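Local coordinates for protein LysR family transcriptional regulator (Vibrio vulnificus, PDB 5B7H) that probably acts as a DNA-binding transcription regulator of the LysR family, the OxyR type linked to hydrogen peroxide, with this chain forming its regulatory domain, at residues Q17-C22 against E65-I70; M92-H97 against L160-I165; P112-F117 against K140-S145. The protein carries 1 engineered substitution. All blocks are in the same frame, centred on the assembly; numbering follows the deposited sequence.

Contact 1. Residues Q17-C22 against E65-I70; sequences QLKLGC and ELDVLI
Lys19 O receives two successive backbone N-H groups: Asp67 N at 2.8 Å and, more weakly, Val68 N at 3.3 Å. This fork starts the parallel pairing of strands 16-22 and 68-73 in one half of a regulatory domain with the periplasmic-binding-protein fold. Strand 16-22 is flanked by 45-51 and 68-73, which are joined by a beta-alpha-beta crossover through helix 54-62. The side chain of Asp67 supplies the acceptor for Lys19 N: OD2 stands 2.9 Å from that nitrogen and uses its anti lone pair in a nearly straight bond (176° at the hydrogen). Asp67 CG sits beside its own backbone N (chi1 -67°), which keeps the root of the carboxylate on the side of Lys19. A water bridges OD2 to Gln17 O, weakly at the latter. Leu66 O takes a hydrogen bond from Arg199 NH1. Beyond this opening the pairing becomes regular. Gly21 N bonds to Val68 O at 2.9 Å, and Ile70 N returns to Gly21 O at 2.8 Å. Gly21 presents bare backbone to two leucines, with Leu66 CD1 lying 3.9 Å from Gly21 CA and Leu69 CD2 coming equally near; both leucines also pack on helix 54-62. The other face is carried by Leu20, Val68, Cys22 and Ile70. There Leu20 CD1 touches Val68 CG1 at 3.9 Å and also reaches Ile70 CD1, beneath helices 205-217 and 27-41. At the far end Ile70 O is buried without a hydrogen-bond partner, and Cys22 CA directs its C-H toward it at 3.4 Å.

Contact 2. Residues M92-H97 against L160-I165; sequences MVISRH and LGTTFI
Met92 and Phe164 each carry CG anti to the carbonyl carbon (chi1 -60° for Met92), beside the backbone N. The two residues form a non-hydrogen-bonded antiparallel pair, which puts both side chains on one face of the sheet, side by side and pointing the same way. The pair joins strand 81-95 to strand 163-166, outermost within this chain in the mixed sheet, in the second half of this periplasmic-binding-protein fold. Met92 CG lies 3.7 Å from Phe164 CD2, and the sulfur makes a Met-aromatic contact, with SD 4.8 Å from the ring centroid in an oblique approach. The methionine then bends at chi3 (69°), and CE meets Thr162 OG1 at 3.5 Å as well as the neighbouring Thr162 CG2. Tyr108 and Cys133 touch the Phe164 side chain, while Pro185 and Pro186 touch Met92. Next along, Val93 and Thr163 make the hydrogen-bonded pair, Val93 N donating its N-H to Thr163 O at 3.1 Å. Their side chains lie alongside each other, pointing the same way; Thr163 also meets Leu152 and Val156 of helix 149-157, and its polar end is satisfied by Phe117 O. Val93 and Ile165 each have two conformers; in the one given, Val93 CG2 lies near Ile165 CG1, a contact to be taken as tentative. Gly161 adopts backbone angles at which a CB would jam against the carbonyl O of Leu160, and a water accepting from Ser95 N donates to Gly161 O at 2.7 Å. The hydroxyl of Thr162 adds a side-chain bond to the main chain of 92-97: OG1 donates to Val93 O at 2.8 Å, approaching from above the carbonyl plane, 44° out of it.

Contact 3. Residues P112-F117 against K140-S145; sequences PDESVF and KINPFS
Lys140 meets the 112-117 loop at both ends, its side chain at the type II beta turn Pro112-Ser115 and its carbonyl at Val116 just after. The chain bends at chi2 (-52°), CD passes Pro112 O, and NZ forms a salt bridge with Asp113 OD2 at 2.9 Å, met nearly head-on; Leu111 O takes a further hydrogen bond from NZ. The backbone oxygen of Lys140 accepts from Val116 N at 2.8 Å. Ile141 follows in a single backbone bridge with Val116, its CA-H directed at Val116 O. That oxygen also receives Asn142 N at 2.8 Å. In the side chain of Asn142, ND2 donates to Glu114 O at 2.9 Å, with that oxygen close to the amide plane. CB sits over the centre of the Phe117 ring, a CH-pi contact of 3.7 Å, and the amide is stacked on the ring with the planes 15° apart. OD1 accepts from Phe144 N at 2.8 Å, closing an Asx turn; with the ND2 bond it fixes the amide's rotation. Pro143 lays CD against the carboxylate of Glu114, 3.5 Å from Glu114 CD, the two side chains crossing at about a right angle. Phe144 directs its backbone oxygen toward Phe117 CD1. Both loops flank helix 149-157, whose Leu152 and Met155 touch Phe117, while Phe117 and Phe144 also pack on Leu48 and Leu49 from strand 45-51 of the second subunit.

Contacts 2 and 3 touch, their centres 12 Å apart: Thr162 N lies 2.9 Å from Ser115 O, and Thr162 CG2 packs on Val116 CG2, the 112-117 loop lying against residues 160-163. Contact 1 belongs to the other half of the domain, on the opposite side of the chain's centre, about 33 Å from contact 2 and 35 Å from contact 3 between centres. The dimer brings the halves together again: Lys19 of contact 1 packs on Phe144 of the second subunit, and Leu160 of contact 2 on Asn46 of the second subunit. A sulfate, probably from the crystallisation liquor, lies about 4 Å from the side chain of Asp67.

Contact 1. Residues Q17-C22 against E65-I70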
loop_
_atom_site.group_PDB
_atom_site.type_symbol
_atom_site.label_atom_id
_atom_site.label_comp_id
_atom_site.label_asym_id
_atom_site.label_seq_id
_atom_site.Cartn_x
_atom_site.Cartn_y
_atom_site.Cartn_z
ATOM N N GLN A 17 -2.077 -25.107 -4.697
ATOM C CA GLN A 17 -1.665 -23.876 -4.045
ATOM C C GLN A 17 -0.378 -23.360 -4.673
ATOM O O GLN A 17 0.505 -24.139 -5.035
ATOM C CB GLN A 17 -1.468 -24.173 -2.593
ATOM C CG GLN A 17 -1.054 -23.045 -1.745
ATOM C CD GLN A 17 -0.915 -23.515 -0.324
ATOM O OE1 GLN A 17 -1.909 -23.597 0.410
ATOM N NE2 GLN A 17 0.319 -23.840 0.079
ATOM N N LEU A 18 -0.287 -22.035 -4.816
ATOM C CA LEU A 18 0.917 -21.381 -5.297
ATOM C C LEU A 18 1.224 -20.228 -4.349
ATOM O O LEU A 18 0.301 -19.481 -4.012
ATOM C CB LEU A 18 0.640 -20.857 -6.703
ATOM C CG LEU A 18 1.761 -20.550 -7.649
ATOM C CD1 LEU A 18 2.528 -21.847 -7.863
ATOM C CD2 LEU A 18 1.137 -20.054 -8.947
ATOM N N LYS A 19 2.488 -20.104 -3.914
ATOM C CA LYS A 19 2.975 -18.962 -3.149
ATOM C C LYS A 19 3.626 -17.962 -4.094
ATOM O O LYS A 19 4.672 -18.236 -4.678
ATOM C CB LYS A 19 3.923 -19.369 -2.004
ATOM C CG LYS A 19 3.219 -20.290 -0.984
ATOM C CD LYS A 19 4.191 -20.921 -0.023
ATOM C CE LYS A 19 3.555 -21.252 1.306
ATOM N NZ LYS A 19 4.589 -21.835 2.205
ATOM N N LEU A 20 3.050 -16.784 -4.185
ATOM C CA LEU A 20 3.492 -15.792 -5.166
ATOM C C LEU A 20 3.892 -14.520 -4.434
ATOM O O LEU A 20 3.131 -14.020 -3.605
ATOM C CB LEU A 20 2.359 -15.497 -6.191
ATOM C CG LEU A 20 2.717 -14.494 -7.286
ATOM C CD1 LEU A 20 1.908 -14.892 -8.579
ATOM C CD2 LEU A 20 2.386 -13.069 -6.879
ATOM N N GLY A 21 5.063 -13.984 -4.763
ATOM C CA GLY A 21 5.556 -12.748 -4.189
ATOM C C GLY A 21 5.450 -11.634 -5.218
ATOM O O GLY A 21 5.614 -11.859 -6.415
ATOM N N CYS A 22 5.245 -10.423 -4.737
ATOM C CA CYS A 22 5.125 -9.291 -5.637
ATOM C C CYS A 22 5.540 -8.008 -4.930
ATOM O O CYS A 22 5.373 -7.889 -3.713
ATOM C CB CYS A 22 3.659 -9.210 -6.082
ATOM S SG CYS A 22 3.319 -8.001 -7.421
ATOM N N GLU A 65 10.714 -20.494 -0.146
ATOM C CA GLU A 65 9.586 -20.002 0.633
ATOM C C GLU A 65 8.509 -19.368 -0.236
ATOM O O GLU A 65 7.402 -19.112 0.266
ATOM C CB GLU A 65 10.072 -18.970 1.639
ATOM C CG GLU A 65 10.949 -19.668 2.668
ATOM C CD GLU A 65 11.796 -18.748 3.518
ATOM O OE1 GLU A 65 11.847 -17.518 3.238
ATOM O OE2 GLU A 65 12.413 -19.288 4.480
ATOM N N LEU A 66 8.825 -19.044 -1.491
ATOM C CA LEU A 66 7.842 -18.657 -2.484
ATOM C C LEU A 66 8.112 -19.498 -3.719
ATOM O O LEU A 66 9.227 -19.975 -3.917
ATOM C CB LEU A 66 7.976 -17.172 -2.850
ATOM C CG LEU A 66 7.776 -16.239 -1.647
ATOM C CD1 LEU A 66 8.143 -14.769 -2.022
ATOM C CD2 LEU A 66 6.307 -16.298 -1.208
ATOM N N ASP A 67 7.076 -19.690 -4.547
ATOM C CA ASP A 67 7.193 -20.422 -5.815
ATOM C C ASP A 67 7.538 -19.518 -6.986
ATOM O O ASP A 67 8.237 -19.945 -7.885
ATOM C CB ASP A 67 5.854 -21.092 -6.178
ATOM C CG ASP A 67 5.475 -22.185 -5.223
ATOM O OD1 ASP A 67 6.267 -23.155 -5.128
ATOM O OD2 ASP A 67 4.416 -22.114 -4.554
ATOM N N VAL A 68 7.018 -18.297 -7.037
ATOM C CA VAL A 68 7.182 -17.449 -8.204
ATOM C C VAL A 68 6.987 -16.013 -7.754
ATOM O O VAL A 68 6.280 -15.742 -6.771
ATOM C CB VAL A 68 6.172 -17.854 -9.314
ATOM C CG1 VAL A 68 4.703 -17.671 -8.822
ATOM C CG2 VAL A 68 6.390 -17.145 -10.635
ATOM N N LEU A 69 7.620 -15.093 -8.458
ATOM C CA LEU A 69 7.534 -13.665 -8.181
ATOM C C LEU A 69 7.015 -12.954 -9.407
ATOM O O LEU A 69 7.282 -13.367 -10.541
ATOM C CB LEU A 69 8.918 -13.047 -7.869
ATOM C CG LEU A 69 9.788 -13.829 -6.854
ATOM C CD1 LEU A 69 11.174 -13.142 -6.731
ATOM C CD2 LEU A 69 9.039 -13.914 -5.505
ATOM N N ILE A 70 6.314 -11.851 -9.176
ATOM C CA ILE A 70 6.026 -10.853 -10.198
ATOM C C ILE A 70 6.837 -9.631 -9.805
ATOM O O ILE A 70 6.605 -9.028 -8.729
ATOM C CB ILE A 70 4.522 -10.565 -10.341
ATOM C CG1 ILE A 70 3.769 -11.831 -10.787
ATOM C CG2 ILE A 70 4.349 -9.394 -11.305
ATOM C CD1 ILE A 70 2.167 -11.663 -10.862
HETATM O O HOH W 1 2.686 -23.792 -2.519
HETATM O O HOH W 2 6.264 -19.030 2.688
#

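Contact 2. Residues M92-H97 against L160-I165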
loop_
_atom_site.group_PDB
_atom_site.type_symbol
_atom_site.label_atom_id
_atom_site.label_comp_id
_atom_site.label_asym_id
_atom_site.label_seq_id
_atom_site.Cartn_x
_atom_site.Cartn_y
_atom_site.Cartn_z
ATOM N N MET A 92 4.154 11.247 -15.343
ATOM C CA MET A 92 4.421 12.144 -14.227
ATOM C C MET A 92 3.101 12.701 -13.713
ATOM O O MET A 92 2.090 12.748 -14.421
ATOM C CB MET A 92 5.373 13.274 -14.662
ATOM C CG MET A 92 6.701 12.717 -15.160
ATOM S SD MET A 92 7.950 13.985 -15.432
ATOM C CE MET A 92 8.237 14.463 -13.711
ATOM N N VAL A 93 3.100 13.147 -12.466
ATOM C CA VAL A 93 1.897 13.736 -11.900
ATOM C C VAL A 93 2.280 15.025 -11.188
ATOM O O VAL A 93 3.367 15.148 -10.621
ATOM C CB VAL A 93 1.132 12.812 -10.905
ATOM C CG1 VAL A 93 0.405 11.691 -11.591
ATOM C CG2 VAL A 93 2.105 12.264 -9.831
ATOM N N ILE A 94 1.377 15.990 -11.217
ATOM C CA ILE A 94 1.493 17.229 -10.451
ATOM C C ILE A 94 0.109 17.588 -9.923
ATOM O O ILE A 94 -0.921 17.142 -10.432
ATOM C CB ILE A 94 2.032 18.407 -11.296
ATOM C CG1 ILE A 94 1.050 18.775 -12.418
ATOM C CG2 ILE A 94 3.376 18.060 -11.861
ATOM C CD1 ILE A 94 1.545 19.950 -13.328
ATOM N N SER A 95 0.075 18.389 -8.874
ATOM C CA SER A 95 -1.235 18.848 -8.435
ATOM C C SER A 95 -1.826 19.853 -9.423
ATOM O O SER A 95 -1.119 20.641 -10.063
ATOM C CB SER A 95 -1.146 19.463 -7.048
ATOM O OG SER A 95 -0.437 20.677 -7.119
ATOM N N ARG A 96 -3.163 19.816 -9.544
ATOM C CA ARG A 96 -3.866 20.815 -10.345
ATOM C C ARG A 96 -3.461 22.229 -9.944
ATOM O O ARG A 96 -3.335 23.115 -10.807
ATOM C CB ARG A 96 -5.358 20.617 -10.078
ATOM C CG ARG A 96 -6.280 21.571 -10.788
ATOM C CD ARG A 96 -6.144 21.394 -12.287
ATOM N NE ARG A 96 -6.936 20.298 -12.866
ATOM C CZ ARG A 96 -7.204 20.242 -14.178
ATOM N NH1 ARG A 96 -6.718 21.198 -14.980
ATOM N NH2 ARG A 96 -7.941 19.257 -14.690
ATOM N N HIS A 97 -3.243 22.456 -8.626
ATOM C CA HIS A 97 -2.953 23.804 -8.109
ATOM C C HIS A 97 -1.563 24.269 -8.481
ATOM O O HIS A 97 -1.264 25.467 -8.368
ATOM C CB HIS A 97 -3.126 23.847 -6.590
ATOM C CG HIS A 97 -4.517 23.505 -6.148
ATOM N ND1 HIS A 97 -4.778 22.650 -5.093
ATOM C CD2 HIS A 97 -5.725 23.876 -6.642
ATOM C CE1 HIS A 97 -6.086 22.523 -4.947
ATOM N NE2 HIS A 97 -6.683 23.256 -5.875
ATOM N N LEU A 160 3.868 19.698 -3.348
ATOM C CA LEU A 160 5.293 19.822 -3.017
ATOM C C LEU A 160 6.195 19.643 -4.234
ATOM O O LEU A 160 7.356 20.070 -4.218
ATOM C CB LEU A 160 5.666 18.878 -1.876
ATOM C CG LEU A 160 4.788 18.993 -0.626
ATOM C CD1 LEU A 160 5.376 18.115 0.505
ATOM C CD2 LEU A 160 4.655 20.498 -0.222
ATOM N N GLY A 161 5.676 19.064 -5.313
ATOM C CA GLY A 161 6.513 18.872 -6.481
ATOM C C GLY A 161 5.901 17.825 -7.384
ATOM O O GLY A 161 4.676 17.780 -7.560
ATOM N N THR A 162 6.727 17.004 -8.003
ATOM C CA THR A 162 6.237 16.065 -9.012
ATOM C C THR A 162 6.890 14.711 -8.774
ATOM O O THR A 162 7.847 14.589 -8.001
ATOM C CB THR A 162 6.550 16.594 -10.424
ATOM O OG1 THR A 162 5.955 15.735 -11.405
ATOM C CG2 THR A 162 8.083 16.683 -10.718
ATOM N N THR A 163 6.374 13.677 -9.429
ATOM C CA THR A 163 7.039 12.384 -9.363
ATOM C C THR A 163 6.569 11.545 -10.542
ATOM O O THR A 163 5.713 11.966 -11.320
ATOM C CB THR A 163 6.705 11.670 -8.036
ATOM O OG1 THR A 163 7.665 10.597 -7.844
ATOM C CG2 THR A 163 5.250 11.111 -8.031
ATOM N N PHE A 164 7.164 10.363 -10.666
ATOM C CA PHE A 164 6.837 9.352 -11.676
ATOM C C PHE A 164 5.938 8.299 -11.064
ATOM O O PHE A 164 6.211 7.802 -9.969
ATOM C CB PHE A 164 8.103 8.662 -12.199
ATOM C CG PHE A 164 9.188 9.626 -12.659
ATOM C CD1 PHE A 164 10.260 9.940 -11.836
ATOM C CD2 PHE A 164 9.148 10.195 -13.923
ATOM C CE1 PHE A 164 11.261 10.779 -12.281
ATOM C CE2 PHE A 164 10.141 11.066 -14.369
ATOM C CZ PHE A 164 11.191 11.368 -13.532
ATOM N N ILE A 165 4.893 7.920 -11.811
ATOM C CA ILE A 165 3.873 6.952 -11.379
ATOM C C ILE A 165 3.657 5.903 -12.466
ATOM O O ILE A 165 3.524 6.264 -13.642
ATOM C CB ILE A 165 2.519 7.650 -11.107
ATOM C CG1 ILE A 165 2.684 8.685 -9.989
ATOM C CG2 ILE A 165 1.483 6.637 -10.638
ATOM C CD1 ILE A 165 3.246 8.052 -8.707
HETATM O O HOH W 3 2.301 19.059 -7.047
#

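Contact 3. Residues P112-F117 against K140-S145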
loop_
_atom_site.group_PDB
_atom_site.type_symbol
_atom_site.label_atom_id
_atom_site.label_comp_id
_atom_site.label_asym_id
_atom_site.label_seq_id
_atom_site.Cartn_x
_atom_site.Cartn_y
_atom_site.Cartn_z
ATOM N N PRO A 112 12.079 23.492 -10.635
ATOM C CA PRO A 112 12.902 23.976 -9.526
ATOM C C PRO A 112 13.793 22.850 -9.015
ATOM O O PRO A 112 13.447 21.669 -9.107
ATOM C CB PRO A 112 11.870 24.362 -8.461
ATOM C CG PRO A 112 10.571 24.487 -9.181
ATOM C CD PRO A 112 10.640 23.499 -10.306
ATOM N N ASP A 113 14.948 23.235 -8.467
ATOM C CA ASP A 113 15.762 22.266 -7.737
ATOM C C ASP A 113 14.923 21.606 -6.643
ATOM O O ASP A 113 14.038 22.238 -6.066
ATOM C CB ASP A 113 16.939 22.992 -7.082
ATOM C CG ASP A 113 18.004 23.393 -8.094
ATOM O OD1 ASP A 113 18.970 24.079 -7.684
ATOM O OD2 ASP A 113 17.890 23.019 -9.287
ATOM N N GLU A 114 15.191 20.303 -6.391
ATOM C CA GLU A 114 14.542 19.546 -5.308
ATOM C C GLU A 114 13.032 19.446 -5.492
ATOM O O GLU A 114 12.295 19.284 -4.515
ATOM C CB GLU A 114 14.818 20.121 -3.908
ATOM C CG GLU A 114 16.265 20.427 -3.634
ATOM C CD GLU A 114 16.586 20.651 -2.153
ATOM O OE1 GLU A 114 17.780 20.564 -1.800
ATOM O OE2 GLU A 114 15.666 20.890 -1.342
ATOM N N SER A 115 12.531 19.498 -6.718
ATOM C CA SER A 115 11.082 19.374 -6.917
ATOM C C SER A 115 10.616 17.972 -7.256
ATOM O O SER A 115 9.405 17.736 -7.287
ATOM C CB SER A 115 10.600 20.346 -7.997
ATOM O OG SER A 115 11.244 20.056 -9.252
ATOM N N VAL A 116 11.524 17.049 -7.539
ATOM C CA VAL A 116 11.155 15.686 -7.925
ATOM C C VAL A 116 11.296 14.795 -6.704
ATOM O O VAL A 116 12.407 14.626 -6.187
ATOM C CB VAL A 116 12.044 15.182 -9.068
ATOM C CG1 VAL A 116 11.673 13.725 -9.384
ATOM C CG2 VAL A 116 11.868 16.068 -10.241
ATOM N N PHE A 117 10.195 14.214 -6.235
ATOM C CA PHE A 117 10.228 13.325 -5.077
ATOM C C PHE A 117 10.292 11.881 -5.575
ATOM O O PHE A 117 9.670 11.535 -6.593
ATOM C CB PHE A 117 8.965 13.520 -4.205
ATOM C CG PHE A 117 8.992 14.778 -3.381
ATOM C CD1 PHE A 117 9.339 14.702 -2.018
ATOM C CD2 PHE A 117 8.782 16.047 -3.968
ATOM C CE1 PHE A 117 9.359 15.870 -1.214
ATOM C CE2 PHE A 117 8.810 17.223 -3.191
ATOM C CZ PHE A 117 9.113 17.130 -1.814
ATOM N N LYS A 140 17.620 18.174 -9.209
ATOM C CA LYS A 140 16.171 18.299 -9.224
ATOM C C LYS A 140 15.514 17.385 -8.215
ATOM O O LYS A 140 14.292 17.477 -8.014
ATOM C CB LYS A 140 15.590 18.043 -10.616
ATOM C CG LYS A 140 16.170 18.963 -11.704
ATOM C CD LYS A 140 16.073 20.406 -11.283
ATOM C CE LYS A 140 16.614 21.364 -12.348
ATOM N NZ LYS A 140 16.551 22.781 -11.860
ATOM N N ILE A 141 16.251 16.468 -7.604
ATOM C CA ILE A 141 15.619 15.465 -6.750
ATOM C C ILE A 141 15.563 15.993 -5.320
ATOM O O ILE A 141 16.574 16.455 -4.762
ATOM C CB ILE A 141 16.384 14.130 -6.810
ATOM C CG1 ILE A 141 16.409 13.552 -8.225
ATOM C CG2 ILE A 141 15.878 13.135 -5.716
ATOM C CD1 ILE A 141 17.419 12.400 -8.350
ATOM N N ASN A 142 14.383 15.937 -4.720
ATOM C CA ASN A 142 14.244 16.387 -3.346
ATOM C C ASN A 142 14.965 15.428 -2.398
ATOM O O ASN A 142 14.875 14.205 -2.554
ATOM C CB ASN A 142 12.757 16.431 -2.953
ATOM C CG ASN A 142 12.550 17.195 -1.635
ATOM O OD1 ASN A 142 12.818 16.654 -0.556
ATOM N ND2 ASN A 142 12.145 18.474 -1.730
ATOM N N PRO A 143 15.705 15.944 -1.415
ATOM C CA PRO A 143 16.439 15.042 -0.514
ATOM C C PRO A 143 15.574 14.241 0.449
ATOM O O PRO A 143 16.091 13.273 1.029
ATOM C CB PRO A 143 17.353 15.986 0.264
ATOM C CG PRO A 143 16.695 17.353 0.141
ATOM C CD PRO A 143 16.084 17.358 -1.233
ATOM N N PHE A 144 14.297 14.563 0.620
ATOM C CA PHE A 144 13.434 13.759 1.482
ATOM C C PHE A 144 12.859 12.621 0.639
ATOM O O PHE A 144 12.055 12.855 -0.275
ATOM C CB PHE A 144 12.336 14.624 2.081
ATOM C CG PHE A 144 11.429 13.861 3.003
ATOM C CD1 PHE A 144 10.244 13.276 2.533
ATOM C CD2 PHE A 144 11.800 13.695 4.329
ATOM C CE1 PHE A 144 9.433 12.592 3.422
ATOM C CE2 PHE A 144 10.994 13.001 5.196
ATOM C CZ PHE A 144 9.844 12.447 4.747
ATOM N N SER A 145 13.271 11.397 0.946
ATOM C CA SER A 145 12.810 10.244 0.197
ATOM C C SER A 145 11.493 9.720 0.739
ATOM O O SER A 145 11.289 9.637 1.952
ATOM C CB SER A 145 13.837 9.128 0.275
ATOM O OG SER A 145 15.069 9.573 -0.265
#